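Local coordinates for RagA protein (Porphyromonas gingivalis, PDB 6SLN) that probably imports peptides across the outer membrane as a TonB-dependent receptor, holding a bound peptide, at residues A[234-239]-A[968-973]; A[473-478]-A[486-491]; A[534-539]-A[556-561]; A[871-876]-A[920-925]. All blocks are in the same frame, centred on the assembly; numbering follows the deposited sequence.

Contact 1. Residues A[234-239]-A[968-973]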
loop_
_atom_site.group_PDB
_atom_site.type_symbol
_atom_site.label_atom_id
_atom_site.label_comp_id
_atom_site.label_asym_id
_atom_site.label_seq_id
_atom_site.Cartn_x
_atom_site.Cartn_y
_atom_site.Cartn_z
ATOM N N LYS A 234 -33.877 1.332 30.328
ATOM C CA LYS A 234 -35.261 0.862 30.305
ATOM C C LYS A 234 -35.536 -0.305 29.360
ATOM O O LYS A 234 -36.335 -1.179 29.740
ATOM C CB LYS A 234 -36.190 2.032 29.956
ATOM C CG LYS A 234 -36.521 2.922 31.139
ATOM C CD LYS A 234 -37.440 4.083 30.759
ATOM C CE LYS A 234 -38.915 3.724 30.983
ATOM N NZ LYS A 234 -39.798 4.911 30.818
ATOM N N PRO A 235 -34.973 -0.382 28.146
ATOM C CA PRO A 235 -35.285 -1.534 27.283
ATOM C C PRO A 235 -34.993 -2.856 27.943
ATOM O O PRO A 235 -35.564 -3.878 27.546
ATOM C CB PRO A 235 -34.380 -1.319 26.057
ATOM C CG PRO A 235 -34.172 0.128 25.999
ATOM C CD PRO A 235 -34.130 0.601 27.431
ATOM N N LEU A 236 -34.105 -2.878 28.930
ATOM C CA LEU A 236 -33.777 -4.136 29.584
ATOM C C LEU A 236 -34.867 -4.586 30.553
ATOM O O LEU A 236 -35.060 -5.793 30.727
ATOM C CB LEU A 236 -32.433 -4.011 30.296
ATOM C CG LEU A 236 -31.305 -3.967 29.270
ATOM C CD1 LEU A 236 -30.461 -2.704 29.397
ATOM C CD2 LEU A 236 -30.475 -5.204 29.401
ATOM N N ASP A 237 -35.611 -3.637 31.141
ATOM C CA ASP A 237 -36.529 -3.946 32.242
ATOM C C ASP A 237 -37.491 -5.066 31.875
ATOM O O ASP A 237 -37.702 -6.002 32.657
ATOM C CB ASP A 237 -37.316 -2.694 32.648
ATOM C CG ASP A 237 -36.432 -1.594 33.265
ATOM O OD1 ASP A 237 -35.190 -1.748 33.337
ATOM O OD2 ASP A 237 -36.993 -0.550 33.676
ATOM N N ASN A 238 -38.038 -5.014 30.668
ATOM C CA ASN A 238 -39.188 -5.803 30.257
ATOM C C ASN A 238 -38.819 -7.088 29.525
ATOM O O ASN A 238 -39.728 -7.787 29.052
ATOM C CB ASN A 238 -40.078 -4.952 29.352
ATOM C CG ASN A 238 -39.253 -4.141 28.337
ATOM O OD1 ASN A 238 -38.782 -3.038 28.640
ATOM N ND2 ASN A 238 -39.048 -4.708 27.145
ATOM N N MET A 239 -37.528 -7.407 29.395
ATOM C CA MET A 239 -37.163 -8.606 28.650
ATOM C C MET A 239 -37.334 -9.861 29.517
ATOM O O MET A 239 -37.241 -9.827 30.751
ATOM C CB MET A 239 -35.722 -8.516 28.109
ATOM C CG MET A 239 -35.453 -7.374 27.094
ATOM S SD MET A 239 -36.458 -7.421 25.587
ATOM C CE MET A 239 -35.921 -8.998 24.906
ATOM N N LYS A 968 -39.287 3.521 23.108
ATOM C CA LYS A 968 -39.033 2.269 23.813
ATOM C C LYS A 968 -37.730 1.601 23.400
ATOM O O LYS A 968 -37.467 0.471 23.836
ATOM C CB LYS A 968 -40.206 1.297 23.605
ATOM C CG LYS A 968 -41.557 1.823 24.111
ATOM C CD LYS A 968 -42.729 1.289 23.290
ATOM C CE LYS A 968 -43.771 2.399 22.999
ATOM N NZ LYS A 968 -43.225 3.684 22.363
ATOM N N GLY A 969 -36.906 2.255 22.580
ATOM C CA GLY A 969 -35.533 1.845 22.376
ATOM C C GLY A 969 -34.552 2.647 23.227
ATOM O O GLY A 969 -34.924 3.478 24.058
ATOM N N PHE A 970 -33.268 2.406 22.990
ATOM C CA PHE A 970 -32.262 2.970 23.884
ATOM C C PHE A 970 -32.148 4.480 23.715
ATOM O O PHE A 970 -32.116 5.229 24.700
ATOM C CB PHE A 970 -30.912 2.303 23.637
ATOM C CG PHE A 970 -30.816 0.907 24.182
ATOM C CD1 PHE A 970 -31.257 -0.176 23.433
ATOM C CD2 PHE A 970 -30.263 0.675 25.447
ATOM C CE1 PHE A 970 -31.146 -1.469 23.934
ATOM C CE2 PHE A 970 -30.153 -0.603 25.946
ATOM C CZ PHE A 970 -30.601 -1.678 25.190
ATOM N N ASP A 971 -32.078 4.943 22.484
ATOM C CA ASP A 971 -31.834 6.360 22.233
ATOM C C ASP A 971 -32.772 6.870 21.140
ATOM O O ASP A 971 -32.663 6.445 19.977
ATOM C CB ASP A 971 -30.363 6.583 21.845
ATOM C CG ASP A 971 -29.986 8.059 21.776
ATOM O OD1 ASP A 971 -30.865 8.931 22.015
ATOM O OD2 ASP A 971 -28.801 8.351 21.467
ATOM N N PRO A 972 -33.697 7.779 21.466
ATOM C CA PRO A 972 -34.538 8.360 20.407
ATOM C C PRO A 972 -33.729 9.123 19.364
ATOM O O PRO A 972 -34.159 9.214 18.211
ATOM C CB PRO A 972 -35.511 9.268 21.179
ATOM C CG PRO A 972 -34.843 9.551 22.495
ATOM C CD PRO A 972 -33.927 8.396 22.783
ATOM N N GLU A 973 -32.548 9.637 19.717
ATOM C CA GLU A 973 -31.711 10.315 18.733
ATOM C C GLU A 973 -31.034 9.350 17.771
ATOM O O GLU A 973 -30.626 9.761 16.682
ATOM C CB GLU A 973 -30.646 11.158 19.435
ATOM C CG GLU A 973 -29.881 12.121 18.525
ATOM C CD GLU A 973 -29.000 13.074 19.316
ATOM O OE1 GLU A 973 -28.225 13.851 18.716
ATOM O OE2 GLU A 973 -29.090 13.045 20.559
#
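A proline-aromatic CH-pi contact joins the short, weakly bonded helix 234-237, which follows barrel strand 218-230, to the loop between strands 951-964 and 978-979 of this TonB-dependent receptor. Pro235 turns its CG-CB edge onto one face of Phe970: CG of Pro235 sits 3.7 Å from the centroid of the Phe970 ring, only 5° off the ring normal, so it stands above the middle of the aromatic face. CB of Pro235 leans over the rim of the same face, 3.9 Å from CE1 of Phe970. The proline also presses on the loop backbone, its CG 3.8 Å from C of Gly969. Leu236 crosses Phe970 at about a right angle and adds a looser apolar touch, CD1 of Leu236 lying 4.1 Å from CE2 of Phe970. In Phe970 CG is anti to the carbonyl carbon (chi1 -74°), which swings the ring back toward the helix. No hydrogen bond crosses between the segments. Helix 390-396 packs on Pro235, Leu236 and Phe970 and completes the apolar cluster, while Asn232 ND2 binds Phe970 O from just before the helix. Beyond the aromatic residue the loop is fixed by charge: Asp971 and Glu973 both form salt bridges with Arg928. Asp971 also closes an Asx turn, with N of Glu973 2.9 Å from OD1 of Asp971, which it meets from above the carboxylate plane.

Contact 2. Residues A[473-478]-A[486-491]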
loop_
_atom_site.group_PDB
_atom_site.type_symbol
_atom_site.label_atom_id
_atom_site.label_comp_id
_atom_site.label_asym_id
_atom_site.label_seq_id
_atom_site.Cartn_x
_atom_site.Cartn_y
_atom_site.Cartn_z
ATOM N N SER A 473 -4.260 -3.510 10.366
ATOM C CA SER A 473 -5.264 -4.451 10.820
ATOM C C SER A 473 -4.701 -5.860 10.699
ATOM O O SER A 473 -4.037 -6.190 9.710
ATOM C CB SER A 473 -6.564 -4.279 10.014
ATOM O OG SER A 473 -7.237 -5.514 9.847
ATOM N N LYS A 474 -4.961 -6.689 11.710
ATOM C CA LYS A 474 -4.404 -8.030 11.744
ATOM C C LYS A 474 -5.477 -9.049 12.088
ATOM O O LYS A 474 -6.417 -8.762 12.835
ATOM C CB LYS A 474 -3.249 -8.136 12.763
ATOM C CG LYS A 474 -1.924 -7.578 12.254
ATOM C CD LYS A 474 -0.792 -7.944 13.171
ATOM C CE LYS A 474 -0.006 -6.717 13.541
ATOM N NZ LYS A 474 1.352 -7.083 14.005
ATOM N N ARG A 475 -5.320 -10.241 11.522
ATOM C CA ARG A 475 -6.008 -11.456 11.960
ATOM C C ARG A 475 -4.940 -12.359 12.576
ATOM O O ARG A 475 -4.139 -12.960 11.853
ATOM C CB ARG A 475 -6.710 -12.136 10.789
ATOM C CG ARG A 475 -8.114 -12.541 11.079
ATOM C CD ARG A 475 -8.837 -13.276 9.918
ATOM N NE ARG A 475 -8.943 -12.498 8.676
ATOM C CZ ARG A 475 -9.649 -11.379 8.508
ATOM N NH1 ARG A 475 -10.349 -10.850 9.505
ATOM N NH2 ARG A 475 -9.643 -10.776 7.322
ATOM N N MET A 476 -4.930 -12.462 13.905
ATOM C CA MET A 476 -3.823 -13.107 14.619
ATOM C C MET A 476 -3.747 -14.606 14.322
ATOM O O MET A 476 -4.763 -15.306 14.391
ATOM C CB MET A 476 -3.968 -12.874 16.123
ATOM C CG MET A 476 -3.797 -11.402 16.529
ATOM S SD MET A 476 -2.289 -10.660 15.846
ATOM C CE MET A 476 -1.105 -11.798 16.538
ATOM N N PRO A 477 -2.577 -15.134 13.988
ATOM C CA PRO A 477 -2.463 -16.582 13.784
ATOM C C PRO A 477 -2.677 -17.334 15.090
ATOM O O PRO A 477 -2.630 -16.766 16.180
ATOM C CB PRO A 477 -1.031 -16.765 13.267
ATOM C CG PRO A 477 -0.303 -15.606 13.824
ATOM C CD PRO A 477 -1.288 -14.450 13.858
ATOM N N ASN A 478 -2.947 -18.633 14.956
ATOM C CA ASN A 478 -2.981 -19.573 16.074
ATOM C C ASN A 478 -4.087 -19.280 17.064
ATOM O O ASN A 478 -4.068 -19.798 18.176
ATOM C CB ASN A 478 -1.639 -19.615 16.794
ATOM C CG ASN A 478 -0.543 -19.958 15.867
ATOM O OD1 ASN A 478 -0.533 -21.054 15.311
ATOM N ND2 ASN A 478 0.366 -19.011 15.628
ATOM N N LEU A 486 -3.955 -19.692 10.238
ATOM C CA LEU A 486 -3.138 -18.781 9.453
ATOM C C LEU A 486 -3.596 -17.358 9.728
ATOM O O LEU A 486 -4.793 -17.088 9.788
ATOM C CB LEU A 486 -3.246 -19.125 7.969
ATOM C CG LEU A 486 -2.775 -20.570 7.754
ATOM C CD1 LEU A 486 -2.766 -20.995 6.278
ATOM C CD2 LEU A 486 -1.411 -20.741 8.408
ATOM N N GLY A 487 -2.658 -16.466 9.933
ATOM C CA GLY A 487 -3.000 -15.096 10.227
ATOM C C GLY A 487 -3.016 -14.227 8.969
ATOM O O GLY A 487 -2.557 -14.613 7.891
ATOM N N GLU A 488 -3.569 -13.027 9.126
ATOM C CA GLU A 488 -3.731 -12.099 8.021
ATOM C C GLU A 488 -3.398 -10.692 8.503
ATOM O O GLU A 488 -3.457 -10.374 9.694
ATOM C CB GLU A 488 -5.164 -12.158 7.432
ATOM C CG GLU A 488 -5.767 -13.582 7.417
ATOM C CD GLU A 488 -7.004 -13.737 6.519
ATOM O OE1 GLU A 488 -7.603 -12.716 6.114
ATOM O OE2 GLU A 488 -7.383 -14.896 6.224
ATOM N N ARG A 489 -3.080 -9.834 7.555
ATOM C CA ARG A 489 -2.727 -8.475 7.911
ATOM C C ARG A 489 -3.073 -7.597 6.725
ATOM O O ARG A 489 -2.916 -8.022 5.578
ATOM C CB ARG A 489 -1.244 -8.380 8.245
ATOM C CG ARG A 489 -0.795 -6.983 8.570
ATOM C CD ARG A 489 0.645 -6.962 9.006
ATOM N NE ARG A 489 1.012 -5.685 9.601
ATOM C CZ ARG A 489 2.191 -5.452 10.168
ATOM N NH1 ARG A 489 3.103 -6.419 10.209
ATOM N NH2 ARG A 489 2.461 -4.255 10.679
ATOM N N ARG A 490 -3.560 -6.387 7.003
ATOM C CA ARG A 490 -3.912 -5.433 5.956
ATOM C C ARG A 490 -3.379 -4.070 6.362
ATOM O O ARG A 490 -3.516 -3.661 7.519
ATOM C CB ARG A 490 -5.440 -5.384 5.709
ATOM C CG ARG A 490 -5.950 -4.160 4.921
ATOM C CD ARG A 490 -7.158 -4.490 4.023
ATOM N NE ARG A 490 -8.199 -5.245 4.709
ATOM C CZ ARG A 490 -8.923 -4.791 5.737
ATOM N NH1 ARG A 490 -8.731 -3.566 6.217
ATOM N NH2 ARG A 490 -9.842 -5.572 6.304
ATOM N N GLU A 491 -2.735 -3.391 5.423
ATOM C CA GLU A 491 -2.184 -2.068 5.663
ATOM C C GLU A 491 -2.710 -1.097 4.614
ATOM O O GLU A 491 -2.787 -1.423 3.416
ATOM C CB GLU A 491 -0.654 -2.092 5.625
ATOM C CG GLU A 491 -0.060 -3.059 6.579
ATOM C CD GLU A 491 0.115 -2.465 7.949
ATOM O OE1 GLU A 491 0.164 -1.225 8.058
ATOM O OE2 GLU A 491 0.215 -3.246 8.919
#
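Arg475 grips Glu488 side-on across an antiparallel beta hairpin of the barrel, formed by strands 456-475 and 487-510. The grip is a salt bridge of two hydrogen bonds: NE of Arg475 donates to OE1 of Glu488 at 2.9 Å, and NH2 of Arg475 to the same oxygen at 3.1 Å. That oxygen lies almost in the guanidinium plane, yet both donors meet it from above the carboxylate plane, the two planes being turned 75° apart. The side chains run alongside one another: Arg475 bends at chi3 (-60°), while Glu488 stays extended beyond CG, and their CB atoms are 3.7 Å apart. The backbones of this pair are joined twice, by N of Arg475 to O of Glu488 and by N of Glu488 to O of Arg475; a second hydrogen-bonded pair, Ser473 with Arg490, follows the same pattern. Between them Lys474 and Arg489 form a non-hydrogen-bonded pair whose side chains emerge on the other side of the sheet and run side by side. CE of Lys474 covers the centre of one face of the Arg489 guanidinium, bringing two like charges near each other. Glu491 probably eases this: in a salt bridge NE of Arg489 donates to the anti lone pair of OE2 of Glu491, 2.7 Å away; Arg489 NH1 also binds Met546 O and an acidic side chain of another protein's chain. Towards the turn, Pro477 closes against Gly487, with CB of Pro477 3.7 Å from N of Gly487.

Contact 3. Residues A[534-539]-A[556-561]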
loop_
_atom_site.group_PDB
_atom_site.type_symbol
_atom_site.label_atom_id
_atom_site.label_comp_id
_atom_site.label_asym_id
_atom_site.label_seq_id
_atom_site.Cartn_x
_atom_site.Cartn_y
_atom_site.Cartn_z
ATOM N N GLY A 534 -4.131 0.061 -0.396
ATOM C CA GLY A 534 -4.140 -0.901 0.669
ATOM C C GLY A 534 -3.598 -2.201 0.152
ATOM O O GLY A 534 -3.907 -2.594 -0.971
ATOM N N ALA A 535 -2.773 -2.864 0.947
ATOM C CA ALA A 535 -2.321 -4.208 0.641
ATOM C C ALA A 535 -2.624 -5.115 1.819
ATOM O O ALA A 535 -2.761 -4.666 2.965
ATOM C CB ALA A 535 -0.820 -4.260 0.353
ATOM N N SER A 536 -2.673 -6.408 1.525
ATOM C CA SER A 536 -3.013 -7.380 2.537
ATOM C C SER A 536 -2.346 -8.705 2.200
ATOM O O SER A 536 -2.082 -9.022 1.040
ATOM C CB SER A 536 -4.535 -7.525 2.681
ATOM O OG SER A 536 -5.003 -8.653 1.969
ATOM N N SER A 537 -2.054 -9.456 3.248
ATOM C CA SER A 537 -1.291 -10.677 3.133
ATOM C C SER A 537 -1.955 -11.654 4.063
ATOM O O SER A 537 -2.599 -11.257 5.045
ATOM C CB SER A 537 0.174 -10.458 3.531
ATOM O OG SER A 537 0.921 -9.835 2.499
ATOM N N LYS A 538 -1.811 -12.932 3.766
ATOM C CA LYS A 538 -2.333 -13.887 4.723
ATOM C C LYS A 538 -1.480 -15.147 4.738
ATOM O O LYS A 538 -0.543 -15.314 3.948
ATOM C CB LYS A 538 -3.809 -14.194 4.440
ATOM C CG LYS A 538 -4.141 -14.504 3.019
ATOM C CD LYS A 538 -5.618 -14.709 2.881
ATOM C CE LYS A 538 -5.960 -14.990 1.422
ATOM N NZ LYS A 538 -7.413 -14.865 1.100
ATOM N N GLY A 539 -1.822 -16.028 5.677
ATOM C CA GLY A 539 -1.137 -17.285 5.827
ATOM C C GLY A 539 0.077 -17.229 6.713
ATOM O O GLY A 539 0.914 -18.138 6.634
ATOM N N SER A 556 -2.960 -17.696 -1.931
ATOM C CA SER A 556 -3.123 -16.814 -0.786
ATOM C C SER A 556 -2.941 -15.340 -1.145
ATOM O O SER A 556 -2.995 -14.486 -0.254
ATOM C CB SER A 556 -2.126 -17.200 0.316
ATOM O OG SER A 556 -2.409 -18.481 0.862
ATOM N N LEU A 557 -2.703 -15.010 -2.408
ATOM C CA LEU A 557 -2.458 -13.616 -2.746
ATOM C C LEU A 557 -3.770 -12.905 -3.053
ATOM O O LEU A 557 -4.844 -13.503 -3.067
ATOM C CB LEU A 557 -1.496 -13.507 -3.929
ATOM C CG LEU A 557 -0.154 -14.152 -3.613
ATOM C CD1 LEU A 557 0.552 -14.650 -4.866
ATOM C CD2 LEU A 557 0.695 -13.140 -2.865
ATOM N N SER A 558 -3.672 -11.611 -3.321
ATOM C CA SER A 558 -4.888 -10.834 -3.534
ATOM C C SER A 558 -4.513 -9.506 -4.174
ATOM O O SER A 558 -3.392 -9.026 -4.020
ATOM C CB SER A 558 -5.629 -10.607 -2.214
ATOM O OG SER A 558 -4.815 -9.838 -1.320
ATOM N N LEU A 559 -5.460 -8.913 -4.887
ATOM C CA LEU A 559 -5.189 -7.622 -5.497
ATOM C C LEU A 559 -5.105 -6.563 -4.414
ATOM O O LEU A 559 -5.724 -6.700 -3.370
ATOM C CB LEU A 559 -6.281 -7.242 -6.476
ATOM C CG LEU A 559 -6.231 -7.989 -7.802
ATOM C CD1 LEU A 559 -7.579 -7.828 -8.536
ATOM C CD2 LEU A 559 -5.080 -7.470 -8.640
ATOM N N PRO A 560 -4.331 -5.512 -4.619
ATOM C CA PRO A 560 -4.341 -4.411 -3.648
ATOM C C PRO A 560 -5.644 -3.637 -3.736
ATOM O O PRO A 560 -6.488 -3.878 -4.601
ATOM C CB PRO A 560 -3.150 -3.536 -4.051
ATOM C CG PRO A 560 -2.395 -4.347 -5.087
ATOM C CD PRO A 560 -3.365 -5.299 -5.703
ATOM N N GLU A 561 -5.806 -2.702 -2.804
ATOM C CA GLU A 561 -6.908 -1.753 -2.820
ATOM C C GLU A 561 -6.425 -0.421 -3.385
ATOM O O GLU A 561 -5.297 0.004 -3.134
ATOM C CB GLU A 561 -7.495 -1.543 -1.419
ATOM C CG GLU A 561 -8.314 -2.709 -0.905
ATOM C CD GLU A 561 -8.712 -2.583 0.594
ATOM O OE1 GLU A 561 -7.871 -2.196 1.451
ATOM O OE2 GLU A 561 -9.883 -2.894 0.913
HETATM O O HOH W 1 -3.175 -11.674 0.031
HETATM O O HOH W 2 -6.560 -15.550 -1.755
#
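The two backbones run antiparallel, end-to-end directions 169° apart, but pair as strands only at Gly534 and Glu561, a hydrogen-bonded pair that opens the barrel hairpin of strands 515-540 and 561-580. N of Glu561 reaches O of Gly534 at 2.6 Å in a nearly straight bond (173°), while the return bond from N of Gly534 arrives above the carbonyl plane of Glu561. OE1 of Glu561 lies 4.0 Å from CA of Gly534, and the carboxylate pairs with Arg492 on the neighbouring strand. Pro560 sets its CB 3.3 Å from O of Gly534, beside the paired residues. Farther along, the chains separate and water joins them. One water donates to O of Ser536 and to O of Ser556, and its oxygen lies 2.8 Å from OG of Ser558, so it takes the place of direct backbone pairing. The hydroxyls of Ser536 and Ser558 face each other near this water. Lys538 starts from the crowded position between backbone N and carbonyl carbon (chi1 48°) and then runs extended across the gap, its CE 3.4 Å from O of Ser556. NZ of Lys538 donates to a second water, 3.1 Å away, which probably donates to O of Leu557; the strongest partner of this ammonium is an acidic side chain of another protein's chain. The chemistry thus implies a hydrated, polar seam, direct at its strand end and water-mediated beyond.

Contact 4. Residues A[871-876]-A[920-925]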
loop_
_atom_site.group_PDB
_atom_site.type_symbol
_atom_site.label_atom_id
_atom_site.label_comp_id
_atom_site.label_asym_id
_atom_site.label_seq_id
_atom_site.Cartn_x
_atom_site.Cartn_y
_atom_site.Cartn_z
ATOM N N MET A 871 -39.906 7.146 14.425
ATOM C CA MET A 871 -38.838 6.217 14.109
ATOM C C MET A 871 -39.412 4.818 14.193
ATOM O O MET A 871 -40.186 4.514 15.102
ATOM C CB MET A 871 -37.658 6.372 15.076
ATOM C CG MET A 871 -36.325 5.892 14.503
ATOM S SD MET A 871 -34.873 6.575 15.348
ATOM C CE MET A 871 -35.312 6.303 17.078
ATOM N N ILE A 872 -39.072 3.988 13.221
ATOM C CA ILE A 872 -39.454 2.585 13.290
ATOM C C ILE A 872 -38.437 1.885 14.180
ATOM O O ILE A 872 -37.231 1.954 13.930
ATOM C CB ILE A 872 -39.510 1.952 11.893
ATOM C CG1 ILE A 872 -40.504 2.713 11.031
ATOM C CG2 ILE A 872 -39.848 0.462 11.969
ATOM C CD1 ILE A 872 -40.316 2.489 9.583
ATOM N N ASN A 873 -38.922 1.243 15.241
ATOM C CA ASN A 873 -38.067 0.519 16.165
ATOM C C ASN A 873 -37.877 -0.888 15.630
ATOM O O ASN A 873 -38.563 -1.829 16.022
ATOM C CB ASN A 873 -38.653 0.503 17.565
ATOM C CG ASN A 873 -37.647 0.039 18.593
ATOM O OD1 ASN A 873 -36.697 -0.666 18.252
ATOM N ND2 ASN A 873 -37.832 0.451 19.853
ATOM N N ASN A 874 -36.892 -1.030 14.748
ATOM C CA ASN A 874 -36.603 -2.328 14.164
ATOM C C ASN A 874 -36.330 -3.379 15.226
ATOM O O ASN A 874 -36.693 -4.544 15.032
ATOM C CB ASN A 874 -35.412 -2.203 13.229
ATOM C CG ASN A 874 -35.499 -3.104 12.036
ATOM O OD1 ASN A 874 -34.966 -2.776 10.990
ATOM N ND2 ASN A 874 -36.151 -4.239 12.173
ATOM N N ASP A 875 -35.674 -2.994 16.332
ATOM C CA ASP A 875 -35.382 -3.945 17.410
ATOM C C ASP A 875 -36.651 -4.656 17.852
ATOM O O ASP A 875 -36.670 -5.883 18.026
ATOM C CB ASP A 875 -34.759 -3.238 18.617
ATOM C CG ASP A 875 -33.254 -3.073 18.511
ATOM O OD1 ASP A 875 -32.684 -3.332 17.431
ATOM O OD2 ASP A 875 -32.643 -2.655 19.521
ATOM N N ARG A 876 -37.733 -3.892 18.029
ATOM C CA ARG A 876 -38.972 -4.498 18.484
ATOM C C ARG A 876 -39.541 -5.480 17.467
ATOM O O ARG A 876 -40.369 -6.313 17.843
ATOM C CB ARG A 876 -39.994 -3.414 18.863
ATOM C CG ARG A 876 -39.589 -2.642 20.127
ATOM C CD ARG A 876 -40.636 -1.686 20.673
ATOM N NE ARG A 876 -41.982 -2.182 20.434
ATOM C CZ ARG A 876 -42.846 -1.591 19.613
ATOM N NH1 ARG A 876 -42.488 -0.485 18.972
ATOM N NH2 ARG A 876 -44.056 -2.102 19.416
ATOM N N LEU A 920 -44.477 -0.435 16.131
ATOM C CA LEU A 920 -43.086 -0.224 15.716
ATOM C C LEU A 920 -42.835 1.214 15.283
ATOM O O LEU A 920 -41.694 1.670 15.356
ATOM C CB LEU A 920 -42.615 -1.160 14.588
ATOM C CG LEU A 920 -42.748 -2.670 14.783
ATOM C CD1 LEU A 920 -41.915 -3.418 13.766
ATOM C CD2 LEU A 920 -42.360 -3.067 16.193
ATOM N N LEU A 921 -43.844 1.952 14.824
ATOM C CA LEU A 921 -43.613 3.373 14.530
ATOM C C LEU A 921 -43.789 4.156 15.823
ATOM O O LEU A 921 -44.909 4.429 16.242
ATOM C CB LEU A 921 -44.544 3.894 13.441
ATOM C CG LEU A 921 -44.228 5.331 12.982
ATOM C CD1 LEU A 921 -42.770 5.480 12.462
ATOM C CD2 LEU A 921 -45.265 5.851 11.955
ATOM N N GLU A 922 -42.688 4.539 16.457
ATOM C CA GLU A 922 -42.758 5.160 17.769
ATOM C C GLU A 922 -42.463 6.651 17.702
ATOM O O GLU A 922 -41.673 7.110 16.876
ATOM C CB GLU A 922 -41.779 4.503 18.740
ATOM C CG GLU A 922 -42.073 3.052 19.026
ATOM C CD GLU A 922 -41.110 2.485 20.043
ATOM O OE1 GLU A 922 -40.787 3.225 20.998
ATOM O OE2 GLU A 922 -40.662 1.324 19.882
ATOM N N ASN A 923 -43.099 7.393 18.606
ATOM C CA ASN A 923 -42.770 8.790 18.859
ATOM C C ASN A 923 -41.369 8.945 19.438
ATOM O O ASN A 923 -41.177 8.855 20.661
ATOM C CB ASN A 923 -43.792 9.394 19.815
ATOM C CG ASN A 923 -43.696 10.890 19.887
ATOM O OD1 ASN A 923 -42.597 11.456 19.944
ATOM N ND2 ASN A 923 -44.844 11.551 19.865
ATOM N N ALA A 924 -40.383 9.190 18.573
ATOM C CA ALA A 924 -39.000 9.336 19.002
ATOM C C ALA A 924 -38.630 10.788 19.319
ATOM O O ALA A 924 -37.443 11.142 19.278
ATOM C CB ALA A 924 -38.053 8.752 17.950
ATOM N N SER A 925 -39.610 11.628 19.644
ATOM C CA SER A 925 -39.305 12.980 20.097
ATOM C C SER A 925 -38.651 12.938 21.475
ATOM O O SER A 925 -38.803 11.972 22.235
ATOM C CB SER A 925 -40.572 13.838 20.150
ATOM O OG SER A 925 -41.439 13.517 19.087
#
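CG of Asn873 is anti to the backbone N (chi1 -167°) and CG of Glu922 anti to its carbonyl carbon (chi1 -64°), torsions that bring amide and carboxylate together beside antiparallel strand ends. ND2 of Asn873 donates a hydrogen bond to OE2 of Glu922 at 3.0 Å. Arg876, bent at chi3 (33°), meets Glu922 tip to tip in a salt bridge, its NH1 2.7 Å from OE2 of Glu922. This buried oxygen therefore holds two donors, both above the carboxylate plane, and the arginine charge probably helps keep it ionised; Glu922 OE1 pairs with Lys968, and Arg876 NE with Glu880. Asn873 is also the N-cap of helix 874-879, its OD1 accepting a weak bond from N of Arg876. CD2 of Leu920 lies over one face of the Arg876 guanidinium, offset toward the rim, and 3.6 Å from CB of Arg876. Backbone bonds align the strands: N of Glu922 lies 2.8 Å from O of Met871, and N of Asn873 2.8 Å from O of Leu920. Apolar contacts flank them, with CB of Met871 3.8 Å from CB of Ala924 and CG1 of Ile872 3.9 Å from CD1 of Leu921. Asn874, in the helix's first turn, hydrogen-bonds the bound peptide's backbone through ND2. The contact joins barrel strands 857-873 and 921-937 where the first passes into its helix, and strand 792-802 packs against Ile872 and Leu921.

How the contacts relate
Contacts 1 and 4 are buried and adjoin, their centres about 11 Å apart: the loop of contact 1 holds the charge of contact 4 through the salt bridge of Lys968 with Glu922, and Pro972 packs on Ala924. Contact 1 crosses by apolar packing alone, whereas contact 4 adds buried charge to strand pairing. Contacts 2 and 3 are partly buried neighbours, also about 11 Å between centres, flanking strand pairs joined to each other by the pairing of strands 487-510 and 515-540. Contact 2 is bonded directly by backbone and salt bridge, contact 3 partly through water, and both touch the second RagA subunit. The two groups lie apart, contacts 1 and 2 having centres about 37 Å from each other.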